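Local coordinates for D-isomer specific 2-hydroxyacid dehydrogenase NAD-binding (Xanthobacter autotrophicus, PDB 4XA8), which is a D-isomer specific 2-hydroxyacid dehydrogenase, an oxidoreductase that probably uses a nicotinamide dinucleotide cofactor, at the interface of chains A and B. Residues are numbered along the deposited sequence; one frame, centred on the assembly and turned at random. Chains: chain A/B, D-isomer specific 2-hydroxyacid dehydrogenase NAD-binding.

The interface of chains A and B. Residues chain A 105, 109, 112, 162, 166; chain B 112, 162, 166.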
ATOM      1  N   GLN A 105     -10.869  -7.125  -7.991  1.00 42.28           N
ATOM      2  CA  GLN A 105     -10.650  -5.803  -7.332  1.00 40.42           C
ATOM      3  C   GLN A 105      -9.825  -5.899  -6.071  1.00 37.57           C
ATOM      4  O   GLN A 105      -8.854  -5.208  -5.908  1.00 34.49           O
ATOM      5  CB  GLN A 105     -11.995  -5.167  -6.940  1.00 43.88           C
ATOM      6  CG  GLN A 105     -11.797  -3.846  -6.210  1.00 46.68           C
ATOM      7  CD  GLN A 105     -11.135  -2.838  -7.115  1.00 49.32           C
ATOM      8  OE1 GLN A 105     -11.827  -2.212  -7.937  1.00 55.13           O
ATOM      9  NE2 GLN A 105      -9.792  -2.644  -6.974  1.00 47.64           N
ATOM     10  N   SER A 109      -6.098  -4.422  -5.646  1.00 24.39           N
ATOM     11  CA  SER A 109      -5.828  -3.456  -4.579  1.00 23.40           C
ATOM     12  C   SER A 109      -4.687  -3.998  -3.727  1.00 22.93           C
ATOM     13  O   SER A 109      -3.763  -3.253  -3.349  1.00 22.97           O
ATOM     14  CB  SER A 109      -7.084  -3.258  -3.711  1.00 25.13           C
ATOM     15  OG  SER A 109      -8.132  -2.642  -4.429  1.00 25.10           O
ATOM     16  N   LEU A 112      -1.387  -3.563  -5.587  1.00 22.64           N
ATOM     17  CA  LEU A 112      -0.951  -2.158  -5.563  1.00 24.61           C
ATOM     18  C   LEU A 112      -0.315  -1.812  -4.224  1.00 23.72           C
ATOM     19  O   LEU A 112       0.734  -1.156  -4.182  1.00 23.60           O
ATOM     20  CB  LEU A 112      -2.146  -1.252  -5.842  1.00 27.88           C
ATOM     21  CG  LEU A 112      -1.856   0.236  -5.911  1.00 31.49           C
ATOM     22  CD1 LEU A 112      -0.850   0.583  -7.020  1.00 32.23           C
ATOM     23  CD2 LEU A 112      -3.182   0.915  -6.187  1.00 35.30           C
ATOM     24  N   GLU A 162      -4.080  -1.522 -13.408  1.00 26.53           N
ATOM     25  CA  GLU A 162      -4.167  -0.619 -12.239  1.00 29.22           C
ATOM     26  C   GLU A 162      -2.813  -0.006 -11.894  1.00 26.61           C
ATOM     27  O   GLU A 162      -2.710   1.177 -11.593  1.00 25.95           O
ATOM     28  CB  GLU A 162      -4.723  -1.319 -10.997  1.00 32.33           C
ATOM     29  CG  GLU A 162      -4.993  -0.355  -9.820  1.00 36.28           C
ATOM     30  CD  GLU A 162      -6.009   0.752 -10.109  1.00 41.42           C
ATOM     31  OE1 GLU A 162      -6.964   0.547 -10.906  1.00 44.01           O
ATOM     32  OE2 GLU A 162      -5.865   1.857  -9.502  1.00 48.83           O
ATOM     33  N   HIS A 166      -0.780   4.364 -11.853  1.00 28.09           N
ATOM     34  CA  HIS A 166       0.119   5.002 -10.920  1.00 28.24           C
ATOM     35  C   HIS A 166       1.474   5.490 -11.488  1.00 28.61           C
ATOM     36  O   HIS A 166       2.321   6.008 -10.730  1.00 26.94           O
ATOM     37  CB  HIS A 166       0.251   4.087  -9.699  1.00 27.90           C
ATOM     38  CG  HIS A 166      -1.007   4.045  -8.914  1.00 28.71           C
ATOM     39  ND1 HIS A 166      -2.112   3.311  -9.295  1.00 31.04           N
ATOM     40  CD2 HIS A 166      -1.385   4.755  -7.830  1.00 29.08           C
ATOM     41  CE1 HIS A 166      -3.105   3.545  -8.451  1.00 29.39           C
ATOM     42  NE2 HIS A 166      -2.678   4.415  -7.554  1.00 31.93           N
TER
ATOM     43  N   LEU B 112      -3.154   5.906  -0.997  1.00 22.64           N
ATOM     44  CA  LEU B 112      -3.741   4.580  -1.240  1.00 24.61           C
ATOM     45  C   LEU B 112      -2.953   3.499  -0.514  1.00 23.72           C
ATOM     46  O   LEU B 112      -3.544   2.606   0.108  1.00 23.60           O
ATOM     47  CB  LEU B 112      -3.773   4.307  -2.740  1.00 27.88           C
ATOM     48  CG  LEU B 112      -4.406   2.996  -3.169  1.00 31.49           C
ATOM     49  CD1 LEU B 112      -5.876   2.889  -2.733  1.00 32.23           C
ATOM     50  CD2 LEU B 112      -4.314   2.954  -4.681  1.00 35.30           C
ATOM     51  N   GLU B 162      -9.418   8.489  -6.163  1.00 26.53           N
ATOM     52  CA  GLU B 162      -8.653   7.236  -6.349  1.00 29.22           C
ATOM     53  C   GLU B 162      -9.094   6.152  -5.370  1.00 26.61           C
ATOM     54  O   GLU B 162      -9.239   4.991  -5.733  1.00 25.95           O
ATOM     55  CB  GLU B 162      -7.143   7.444  -6.209  1.00 32.33           C
ATOM     56  CG  GLU B 162      -6.316   6.192  -6.577  1.00 36.28           C
ATOM     57  CD  GLU B 162      -6.491   5.700  -8.016  1.00 41.42           C
ATOM     58  OE1 GLU B 162      -6.726   6.519  -8.944  1.00 44.01           O
ATOM     59  OE2 GLU B 162      -6.366   4.456  -8.232  1.00 48.83           O
ATOM     60  N   HIS B 166     -11.224   1.831  -5.552  1.00 28.09           N
ATOM     61  CA  HIS B 166     -10.982   0.605  -4.830  1.00 28.24           C
ATOM     62  C   HIS B 166     -12.171   0.031  -4.021  1.00 28.61           C
ATOM     63  O   HIS B 166     -12.020  -1.001  -3.334  1.00 26.94           O
ATOM     64  CB  HIS B 166      -9.703   0.792  -4.006  1.00 27.90           C
ATOM     65  CG  HIS B 166      -8.504   0.864  -4.876  1.00 28.71           C
ATOM     66  ND1 HIS B 166      -8.158   1.990  -5.596  1.00 31.04           N
ATOM     67  CD2 HIS B 166      -7.635  -0.099  -5.247  1.00 29.08           C
ATOM     68  CE1 HIS B 166      -7.100   1.722  -6.345  1.00 29.39           C
ATOM     69  NE2 HIS B 166      -6.768   0.461  -6.141  1.00 31.93           N
TER
HETATM   70  O   HOH W   1     -10.331  -2.988  -2.889  1.00 31.83           O
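A two-fold symmetric homodimer interface, in which A:Ser109, A:Leu112 and A:Glu162 meet B:His166 and its neighbours, joins the two copies of the deposited assembly; family members commonly dimerise, so this is probably the biological pairing. The imidazole of B:His166 reaches into chain A, its CD2 edge meeting the hydroxyl OG of A:Ser109 at 2.7 Å, too short to be reliable and no conventional hydrogen bond, with CB of A:Ser109 3.6 Å from that carbon. CG of B:His166 lies anti to its own carbonyl carbon (chi1 -70°), which sends the ring toward the dimer axis and the partner chain. ND1 of B:His166 donates a hydrogen bond to the backbone O of B:Glu162 (3.2 Å); the acceptor lies in the ring plane, which helps to hold the ring's rotation and turns NE2 and CE1 toward the partner. B:Leu112 backs one ring face with its CD1. Across the contact, NE2 of B:His166 comes to 3.6 Å from CD2 of A:Leu112, and CE1 to 3.4 Å from the carboxylate OE2 of A:Glu162, with ring and carboxylate planes nearly perpendicular, 83° apart. A:Glu162 and B:Glu162 arrive from opposite directions and bring their OE2 atoms to 2.9 Å, a pair that would probably be eased by a shared proton or by the nearby histidines, if these are charged. A water bridges the chains, 2.7 Å from A:Ser109 OG and 2.6 Å from the backbone O of B:His166. The same hydroxyl bonds to A:Gln105 O, lying above that carbonyl plane, while the amide of A:Gln105 flanks B:His166. An alanine in place of B:His166 would probably leave a gap beside A:Ser109 and A:Leu112 and deprive the paired glutamates of a neighbouring imidazole. A:Gln105, A:Ser109 and A:Leu112 lie on helix 103-119, A:Glu162 and B:Glu162 near the end of helix 154-165, and A:His166 and B:His166 in the loop just beyond it, before strand 169-174 of the nucleotide-binding domain.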